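Local coordinates for protein acetyl xylan esterase (Paenibacillus sp. R4, PDB 6AGQ) that probably removes acetyl groups from xylan and smaller acetylated sugars, as a cold-active esterase of the alpha/beta-hydrolase clan, at residues D66-H71 / V126-A131; H93-R99 / I118-G124. All coordinates share one frame; numbering follows the deposited sequence.

In the fold
Both contacts lie on the same side of the chain's centre, where loops meet the central sheet, with their centres about 11 Å apart. Contact 2 is nested inside the loop closed by contact 1, and 118-124 leads almost directly into 126-131. Two probable hydrogen bonds tie them together: Thr127 OG1 to Asp119 OD2, 2.6 Å, and Thr127 O to Gly122 N, 2.8 Å. Arg121 of contact 2 also forms salt bridges with Asp66 and Asp129 of contact 1. Contact 2 lies nearer the probable catalytic centre, where Gly183, Ser185 and Gly187 fit a nucleophile elbow; contact 1 is more peripheral. Both reach a second subunit, consistent with an oligomeric esterase.

Contact 1: residues D66-H71 / V126-A131; sequences DGTPIH and VTPDRA
His71 takes hold of Thr127 twice: its backbone N and its ring ND1 each donate to Thr127 OG1 at 3.0 Å. With CG beside the backbone N (chi1 -59°), the ring brings ND1 round to the same hydroxyl, which lies nearly in the ring plane. Thr127 OG1 is also bonded to Asp119, so three partners fix its rotation. Val126 CG2 sits over one ring face in a CH-pi contact, 3.5 Å from the centroid of the His71 ring. With an alanine at His71, Thr127 OG1 would lose its ring donor, and the Val126 methyl would probably be left without the face it packs on. The other branch of Thr127, CG2, lies against the strand backbone, 3.2 Å from Pro69 O. Thr68 sends its methyl across to Pro128, CG2 to O at 3.0 Å, a tight fit, while its OG1 turns back to donate to Asp66 OD1 at 2.7 Å. Thr68 N meets that same oxygen, closing an Asx turn. Arg130 NH2 donates to Tyr133 O of the second subunit. Strand 69-77 runs between strands 55-63 and 114-118, and the loop 126-131 passes antiparallel to its start, with Asp129 against Tyr153 of helix 153-170.

Contact 2: residues H93-R99 / I118-G124; sequences HGYSGNR and IDVRGQG
His93 and Val120 meet in two ways. Among the hydrogen bonds, Val120 N donates to His93 NE2 at 2.9 Å, arriving 26° out of the ring plane, while ND1 on the other side of the ring donates to Gly94 O, gripping the imidazole through both nitrogens. Gln123, extended beyond CG, lays its OE1 against Ser96 N at 2.8 Å, with the donor above the amide carbonyl plane, and its NE2 goes to Tyr153. Asp119 OD1 accepts from Arg99 N at 2.9 Å, met almost end-on, while OD2 is taken by Thr127 OG1. Asn98 ND2 reaches Gly124 O at 3.1 Å, its OD1 accepts from Gly100 N, and Gly124 N makes two weak bonds, to Ser96 O and Gly97 O. A side-chain carbon on Gly124 would run into Ser96 O. The backbone N atoms of Tyr95 and Gln186 probably form the oxyanion hole, as in related esterases.

Van der Waals contact sandwiches the His93 ring: Val120 CG2 lies over one face, 3.6 Å from the ring centroid in a CH-pi contact, and the Gly97-Asn98 peptide covers the opposite face. Of the charges, Arg99 pairs with Asp59 rather than Asp119. One water bridges Gly97 O and Val120 O.

The two loops leave adjacent parallel strands, 86-92 and 114-118, at their C-terminal ends, with helix 106-110 in the crossover between them. Val120 and Tyr95 pack on helices 153-170 and 186-197.

Contact 1: residues D66-H71 / V126-A131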
ATOM      1  N   ASP A  66      32.030 -12.936 -27.232  1.00 34.68           N
ATOM      2  CA  ASP A  66      31.176 -13.647 -28.194  1.00 37.02           C
ATOM      3  C   ASP A  66      30.725 -12.772 -29.409  1.00 35.02           C
ATOM      4  O   ASP A  66      29.821 -13.127 -30.151  1.00 30.88           O
ATOM      5  CB  ASP A  66      29.964 -14.327 -27.469  1.00 38.46           C
ATOM      6  CG  ASP A  66      28.875 -13.298 -26.982  1.00 42.99           C
ATOM      7  OD1 ASP A  66      29.134 -12.065 -27.029  1.00 37.97           O
ATOM      8  OD2 ASP A  66      27.752 -13.724 -26.549  1.00 43.81           O
ATOM      9  N   GLY A  67      31.355 -11.642 -29.637  1.00 31.70           N
ATOM     10  CA  GLY A  67      30.943 -10.786 -30.761  1.00 37.31           C
ATOM     11  C   GLY A  67      29.810  -9.781 -30.525  1.00 35.85           C
ATOM     12  O   GLY A  67      29.499  -9.026 -31.418  1.00 38.27           O
ATOM     13  N   THR A  68      29.154  -9.774 -29.361  1.00 34.03           N
ATOM     14  CA  THR A  68      28.142  -8.721 -29.052  1.00 32.00           C
ATOM     15  C   THR A  68      28.784  -7.277 -29.105  1.00 31.40           C
ATOM     16  O   THR A  68      29.799  -7.061 -28.485  1.00 29.72           O
ATOM     17  CB  THR A  68      27.587  -8.949 -27.624  1.00 33.21           C
ATOM     18  OG1 THR A  68      27.188 -10.315 -27.449  1.00 35.79           O
ATOM     19  CG2 THR A  68      26.433  -8.050 -27.313  1.00 31.08           C
ATOM     20  N   PRO A  69      28.190  -6.313 -29.832  1.00 31.72           N
ATOM     21  CA  PRO A  69      28.715  -4.951 -29.838  1.00 33.56           C
ATOM     22  C   PRO A  69      28.353  -4.203 -28.562  1.00 32.67           C
ATOM     23  O   PRO A  69      27.184  -3.908 -28.352  1.00 32.46           O
ATOM     24  CB  PRO A  69      28.025  -4.283 -31.068  1.00 32.04           C
ATOM     25  CG  PRO A  69      26.802  -5.089 -31.306  1.00 35.15           C
ATOM     26  CD  PRO A  69      27.051  -6.475 -30.759  1.00 34.98           C
ATOM     27  N   ILE A  70      29.343  -3.906 -27.723  1.00 27.14           N
ATOM     28  CA  ILE A  70      29.082  -3.213 -26.463  1.00 26.75           C
ATOM     29  C   ILE A  70      29.186  -1.728 -26.717  1.00 27.05           C
ATOM     30  O   ILE A  70      30.215  -1.271 -27.139  1.00 25.77           O
ATOM     31  CB  ILE A  70      30.108  -3.581 -25.379  1.00 26.77           C
ATOM     32  CG1 ILE A  70      30.353  -5.123 -25.284  1.00 28.17           C
ATOM     33  CG2 ILE A  70      29.737  -2.926 -24.074  1.00 26.27           C
ATOM     34  CD1 ILE A  70      29.108  -6.011 -25.237  1.00 32.21           C
ATOM     35  N   HIS A  71      28.125  -0.978 -26.470  1.00 28.88           N
ATOM     36  CA  HIS A  71      28.158   0.482 -26.607  1.00 29.43           C
ATOM     37  C   HIS A  71      28.536   1.253 -25.347  1.00 28.54           C
ATOM     38  O   HIS A  71      28.314   0.836 -24.203  1.00 31.81           O
ATOM     39  CB  HIS A  71      26.832   1.000 -27.123  1.00 32.81           C
ATOM     40  CG  HIS A  71      26.461   0.419 -28.433  1.00 34.29           C
ATOM     41  ND1 HIS A  71      25.932  -0.849 -28.546  1.00 39.86           N
ATOM     42  CD2 HIS A  71      26.625   0.878 -29.693  1.00 35.64           C
ATOM     43  CE1 HIS A  71      25.738  -1.128 -29.820  1.00 38.70           C
ATOM     44  NE2 HIS A  71      26.166  -0.108 -30.536  1.00 33.89           N
ATOM     45  N   VAL A 126      21.074   0.117 -26.170  1.00 27.62           N
ATOM     46  CA  VAL A 126      21.190  -0.310 -27.574  1.00 28.23           C
ATOM     47  C   VAL A 126      22.085  -1.567 -27.705  1.00 26.14           C
ATOM     48  O   VAL A 126      22.269  -2.062 -28.799  1.00 29.22           O
ATOM     49  CB  VAL A 126      21.665   0.844 -28.515  1.00 31.27           C
ATOM     50  CG1 VAL A 126      20.818   2.099 -28.307  1.00 33.57           C
ATOM     51  CG2 VAL A 126      23.140   1.158 -28.352  1.00 36.92           C
ATOM     52  N   THR A 127      22.685  -2.039 -26.616  1.00 23.76           N
ATOM     53  CA  THR A 127      23.595  -3.214 -26.645  1.00 21.40           C
ATOM     54  C   THR A 127      22.797  -4.487 -26.419  1.00 22.84           C
ATOM     55  O   THR A 127      22.218  -4.673 -25.330  1.00 24.95           O
ATOM     56  CB  THR A 127      24.632  -3.086 -25.573  1.00 21.65           C
ATOM     57  OG1 THR A 127      25.383  -1.862 -25.772  1.00 25.98           O
ATOM     58  CG2 THR A 127      25.578  -4.311 -25.566  1.00 22.53           C
ATOM     59  N   PRO A 128      22.700  -5.349 -27.431  1.00 23.40           N
ATOM     60  CA  PRO A 128      21.899  -6.572 -27.289  1.00 27.23           C
ATOM     61  C   PRO A 128      22.696  -7.682 -26.567  1.00 29.30           C
ATOM     62  O   PRO A 128      23.795  -7.406 -26.135  1.00 25.02           O
ATOM     63  CB  PRO A 128      21.652  -6.978 -28.726  1.00 26.91           C
ATOM     64  CG  PRO A 128      22.816  -6.493 -29.460  1.00 25.48           C
ATOM     65  CD  PRO A 128      23.398  -5.318 -28.715  1.00 25.27           C
ATOM     66  N   ASP A 129      22.103  -8.885 -26.426  1.00 30.24           N
ATOM     67  CA  ASP A 129      22.743 -10.043 -25.808  1.00 33.06           C
ATOM     68  C   ASP A 129      22.726 -11.204 -26.773  1.00 32.21           C
ATOM     69  O   ASP A 129      21.717 -11.855 -26.907  1.00 31.29           O
ATOM     70  CB  ASP A 129      21.984 -10.466 -24.543  1.00 32.80           C
ATOM     71  CG  ASP A 129      22.630 -11.713 -23.811  1.00 37.87           C
ATOM     72  OD1 ASP A 129      23.830 -12.032 -24.066  1.00 34.27           O
ATOM     73  OD2 ASP A 129      21.916 -12.360 -22.970  1.00 36.11           O
ATOM     74  N   ARG A 130      23.861 -11.514 -27.369  1.00 33.90           N
ATOM     75  CA  ARG A 130      23.933 -12.584 -28.373  1.00 36.66           C
ATOM     76  C   ARG A 130      24.158 -13.982 -27.828  1.00 34.22           C
ATOM     77  O   ARG A 130      24.264 -14.899 -28.610  1.00 35.20           O
ATOM     78  CB  ARG A 130      25.068 -12.283 -29.370  1.00 42.85           C
ATOM     79  CG  ARG A 130      24.848 -11.012 -30.169  1.00 49.14           C
ATOM     80  CD  ARG A 130      24.533 -11.225 -31.641  1.00 53.85           C
ATOM     81  NE  ARG A 130      24.162  -9.937 -32.249  1.00 57.96           N
ATOM     82  CZ  ARG A 130      22.964  -9.335 -32.129  1.00 61.48           C
ATOM     83  NH1 ARG A 130      22.751  -8.161 -32.726  1.00 68.37           N
ATOM     84  NH2 ARG A 130      21.965  -9.877 -31.426  1.00 58.54           N
ATOM     85  N   ALA A 131      24.288 -14.153 -26.509  1.00 33.64           N
ATOM     86  CA  ALA A 131      24.601 -15.464 -25.944  1.00 31.07           C
ATOM     87  C   ALA A 131      23.313 -16.270 -25.963  1.00 31.92           C
ATOM     88  O   ALA A 131      22.243 -15.686 -26.004  1.00 29.47           O
ATOM     89  CB  ALA A 131      25.154 -15.368 -24.554  1.00 30.83           C
TER

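Contact 2: residues H93-R99 / I118-G124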
ATOM      1  N   HIS A  93      26.807   0.122 -14.708  1.00 22.79           N
ATOM      2  CA  HIS A  93      25.524   0.694 -14.381  1.00 24.06           C
ATOM      3  C   HIS A  93      24.652  -0.337 -13.675  1.00 22.92           C
ATOM      4  O   HIS A  93      24.949  -1.513 -13.653  1.00 21.80           O
ATOM      5  CB  HIS A  93      24.826   1.269 -15.616  1.00 22.16           C
ATOM      6  CG  HIS A  93      24.390   0.221 -16.586  1.00 22.00           C
ATOM      7  ND1 HIS A  93      23.318  -0.637 -16.338  1.00 19.77           N
ATOM      8  CD2 HIS A  93      24.833  -0.064 -17.834  1.00 19.62           C
ATOM      9  CE1 HIS A  93      23.159  -1.423 -17.391  1.00 21.11           C
ATOM     10  NE2 HIS A  93      24.071  -1.104 -18.304  1.00 22.32           N
ATOM     11  N   GLY A  94      23.579   0.171 -13.107  1.00 22.12           N
ATOM     12  CA  GLY A  94      22.602  -0.602 -12.344  1.00 22.25           C
ATOM     13  C   GLY A  94      21.682  -1.493 -13.130  1.00 22.36           C
ATOM     14  O   GLY A  94      21.618  -1.463 -14.349  1.00 23.43           O
ATOM     15  N   TYR A  95      20.968  -2.335 -12.414  1.00 22.98           N
ATOM     16  CA  TYR A  95      20.206  -3.396 -13.069  1.00 21.96           C
ATOM     17  C   TYR A  95      19.139  -2.829 -13.932  1.00 20.84           C
ATOM     18  O   TYR A  95      18.275  -2.116 -13.450  1.00 21.21           O
ATOM     19  CB  TYR A  95      19.557  -4.286 -12.008  1.00 24.22           C
ATOM     20  CG  TYR A  95      18.955  -5.572 -12.557  1.00 22.26           C
ATOM     21  CD1 TYR A  95      19.770  -6.633 -12.890  1.00 23.24           C
ATOM     22  CD2 TYR A  95      17.607  -5.707 -12.728  1.00 21.30           C
ATOM     23  CE1 TYR A  95      19.248  -7.837 -13.320  1.00 22.72           C
ATOM     24  CE2 TYR A  95      17.060  -6.901 -13.191  1.00 22.23           C
ATOM     25  CZ  TYR A  95      17.895  -7.975 -13.460  1.00 22.99           C
ATOM     26  OH  TYR A  95      17.422  -9.175 -13.951  1.00 20.99           O
ATOM     27  N   SER A  96      19.146  -3.199 -15.210  1.00 23.02           N
ATOM     28  CA  SER A  96      18.139  -2.730 -16.237  1.00 24.39           C
ATOM     29  C   SER A  96      18.528  -1.443 -16.922  1.00 25.12           C
ATOM     30  O   SER A  96      17.863  -1.046 -17.873  1.00 23.84           O
ATOM     31  CB  SER A  96      16.718  -2.622 -15.700  1.00 25.81           C
ATOM     32  OG  SER A  96      16.513  -1.430 -14.951  1.00 25.87           O
ATOM     33  N   GLY A  97      19.629  -0.811 -16.482  1.00 23.44           N
ATOM     34  CA  GLY A  97      19.959   0.533 -16.955  1.00 22.60           C
ATOM     35  C   GLY A  97      20.759   0.514 -18.229  1.00 22.25           C
ATOM     36  O   GLY A  97      20.573  -0.329 -19.088  1.00 20.36           O
ATOM     37  N   ASN A  98      21.667   1.472 -18.362  1.00 22.96           N
ATOM     38  CA  ASN A  98      22.437   1.615 -19.586  1.00 21.91           C
ATOM     39  C   ASN A  98      23.576   2.615 -19.327  1.00 20.29           C
ATOM     40  O   ASN A  98      23.738   3.066 -18.217  1.00 19.38           O
ATOM     41  CB  ASN A  98      21.528   2.097 -20.685  1.00 21.71           C
ATOM     42  CG  ASN A  98      20.816   3.354 -20.316  1.00 22.73           C
ATOM     43  OD1 ASN A  98      21.440   4.349 -19.884  1.00 19.76           O
ATOM     44  ND2 ASN A  98      19.504   3.357 -20.525  1.00 21.69           N
ATOM     45  N   ARG A  99      24.302   2.961 -20.373  1.00 22.33           N
ATOM     46  CA  ARG A  99      25.461   3.848 -20.358  1.00 22.33           C
ATOM     47  C   ARG A  99      25.132   5.296 -19.990  1.00 24.33           C
ATOM     48  O   ARG A  99      26.040   6.104 -19.765  1.00 22.80           O
ATOM     49  CB  ARG A  99      26.117   3.767 -21.729  1.00 22.88           C
ATOM     50  CG  ARG A  99      25.277   4.339 -22.883  1.00 24.13           C
ATOM     51  CD  ARG A  99      26.029   4.369 -24.229  1.00 26.95           C
ATOM     52  NE  ARG A  99      25.076   4.556 -25.315  1.00 27.82           N
ATOM     53  CZ  ARG A  99      25.339   5.000 -26.541  1.00 32.37           C
ATOM     54  NH1 ARG A  99      26.580   5.296 -26.947  1.00 35.06           N
ATOM     55  NH2 ARG A  99      24.322   5.156 -27.382  1.00 33.21           N
ATOM     56  N   ILE A 118      29.707   2.058 -19.940  1.00 24.78           N
ATOM     57  CA  ILE A 118      29.247   1.038 -20.881  1.00 27.87           C
ATOM     58  C   ILE A 118      27.852   0.468 -20.561  1.00 25.87           C
ATOM     59  O   ILE A 118      27.432   0.473 -19.429  1.00 25.58           O
ATOM     60  CB  ILE A 118      30.245  -0.170 -20.910  1.00 32.35           C
ATOM     61  CG1 ILE A 118      30.338  -0.857 -19.550  1.00 31.08           C
ATOM     62  CG2 ILE A 118      31.647   0.289 -21.348  1.00 33.96           C
ATOM     63  CD1 ILE A 118      31.154  -2.122 -19.600  1.00 34.95           C
ATOM     64  N   ASP A 119      27.131   0.048 -21.585  1.00 27.55           N
ATOM     65  CA  ASP A 119      25.959  -0.819 -21.460  1.00 27.64           C
ATOM     66  C   ASP A 119      26.323  -2.251 -20.979  1.00 30.56           C
ATOM     67  O   ASP A 119      27.295  -2.811 -21.410  1.00 33.13           O
ATOM     68  CB  ASP A 119      25.331  -1.016 -22.794  1.00 28.58           C
ATOM     69  CG  ASP A 119      24.571   0.232 -23.361  1.00 31.03           C
ATOM     70  OD1 ASP A 119      24.200   1.200 -22.623  1.00 30.29           O
ATOM     71  OD2 ASP A 119      24.303   0.159 -24.593  1.00 30.63           O
ATOM     72  N   VAL A 120      25.441  -2.851 -20.177  1.00 35.12           N
ATOM     73  CA  VAL A 120      25.471  -4.242 -19.769  1.00 32.12           C
ATOM     74  C   VAL A 120      24.533  -4.906 -20.767  1.00 33.92           C
ATOM     75  O   VAL A 120      23.436  -4.426 -21.006  1.00 35.92           O
ATOM     76  CB  VAL A 120      24.929  -4.457 -18.329  1.00 33.13           C
ATOM     77  CG1 VAL A 120      24.860  -5.948 -17.978  1.00 34.07           C
ATOM     78  CG2 VAL A 120      25.762  -3.710 -17.313  1.00 30.41           C
ATOM     79  N   ARG A 121      25.015  -5.975 -21.374  1.00 30.48           N
ATOM     80  CA  ARG A 121      24.401  -6.606 -22.502  1.00 29.88           C
ATOM     81  C   ARG A 121      22.908  -7.027 -22.359  1.00 26.73           C
ATOM     82  O   ARG A 121      22.488  -7.634 -21.385  1.00 24.69           O
ATOM     83  CB  ARG A 121      25.269  -7.782 -22.922  1.00 32.45           C
ATOM     84  CG  ARG A 121      25.442  -8.806 -21.822  1.00 34.30           C
ATOM     85  CD  ARG A 121      25.817 -10.125 -22.401  1.00 33.56           C
ATOM     86  NE  ARG A 121      27.080  -9.973 -23.107  1.00 35.26           N
ATOM     87  CZ  ARG A 121      27.475 -10.750 -24.107  1.00 34.50           C
ATOM     88  NH1 ARG A 121      28.671 -10.547 -24.641  1.00 29.02           N
ATOM     89  NH2 ARG A 121      26.672 -11.744 -24.537  1.00 37.18           N
ATOM     90  N   GLY A 122      22.066  -6.577 -23.279  1.00 22.68           N
ATOM     91  CA  GLY A 122      20.675  -6.944 -23.193  1.00 20.76           C
ATOM     92  C   GLY A 122      19.839  -6.099 -22.279  1.00 20.55           C
ATOM     93  O   GLY A 122      18.658  -6.320 -22.226  1.00 19.93           O
ATOM     94  N   GLN A 123      20.401  -5.129 -21.555  1.00 20.84           N
ATOM     95  CA  GLN A 123      19.578  -4.357 -20.639  1.00 23.29           C
ATOM     96  C   GLN A 123      18.957  -3.101 -21.297  1.00 23.80           C
ATOM     97  O   GLN A 123      18.710  -3.128 -22.477  1.00 30.26           O
ATOM     98  CB  GLN A 123      20.297  -4.108 -19.344  1.00 23.07           C
ATOM     99  CG  GLN A 123      20.672  -5.439 -18.716  1.00 24.43           C
ATOM    100  CD  GLN A 123      21.240  -5.319 -17.324  1.00 20.84           C
ATOM    101  OE1 GLN A 123      21.229  -4.251 -16.739  1.00 22.24           O
ATOM    102  NE2 GLN A 123      21.751  -6.424 -16.797  1.00 20.21           N
ATOM    103  N   GLY A 124      18.733  -1.997 -20.599  1.00 23.41           N
ATOM    104  CA  GLY A 124      17.888  -0.947 -21.143  1.00 25.35           C
ATOM    105  C   GLY A 124      18.578  -0.084 -22.164  1.00 26.05           C
ATOM    106  O   GLY A 124      18.308   1.113 -22.219  1.00 30.39           O
TER
HETATM  107  O   HOH W   1      22.324  -1.966 -21.160  1.00 28.42           O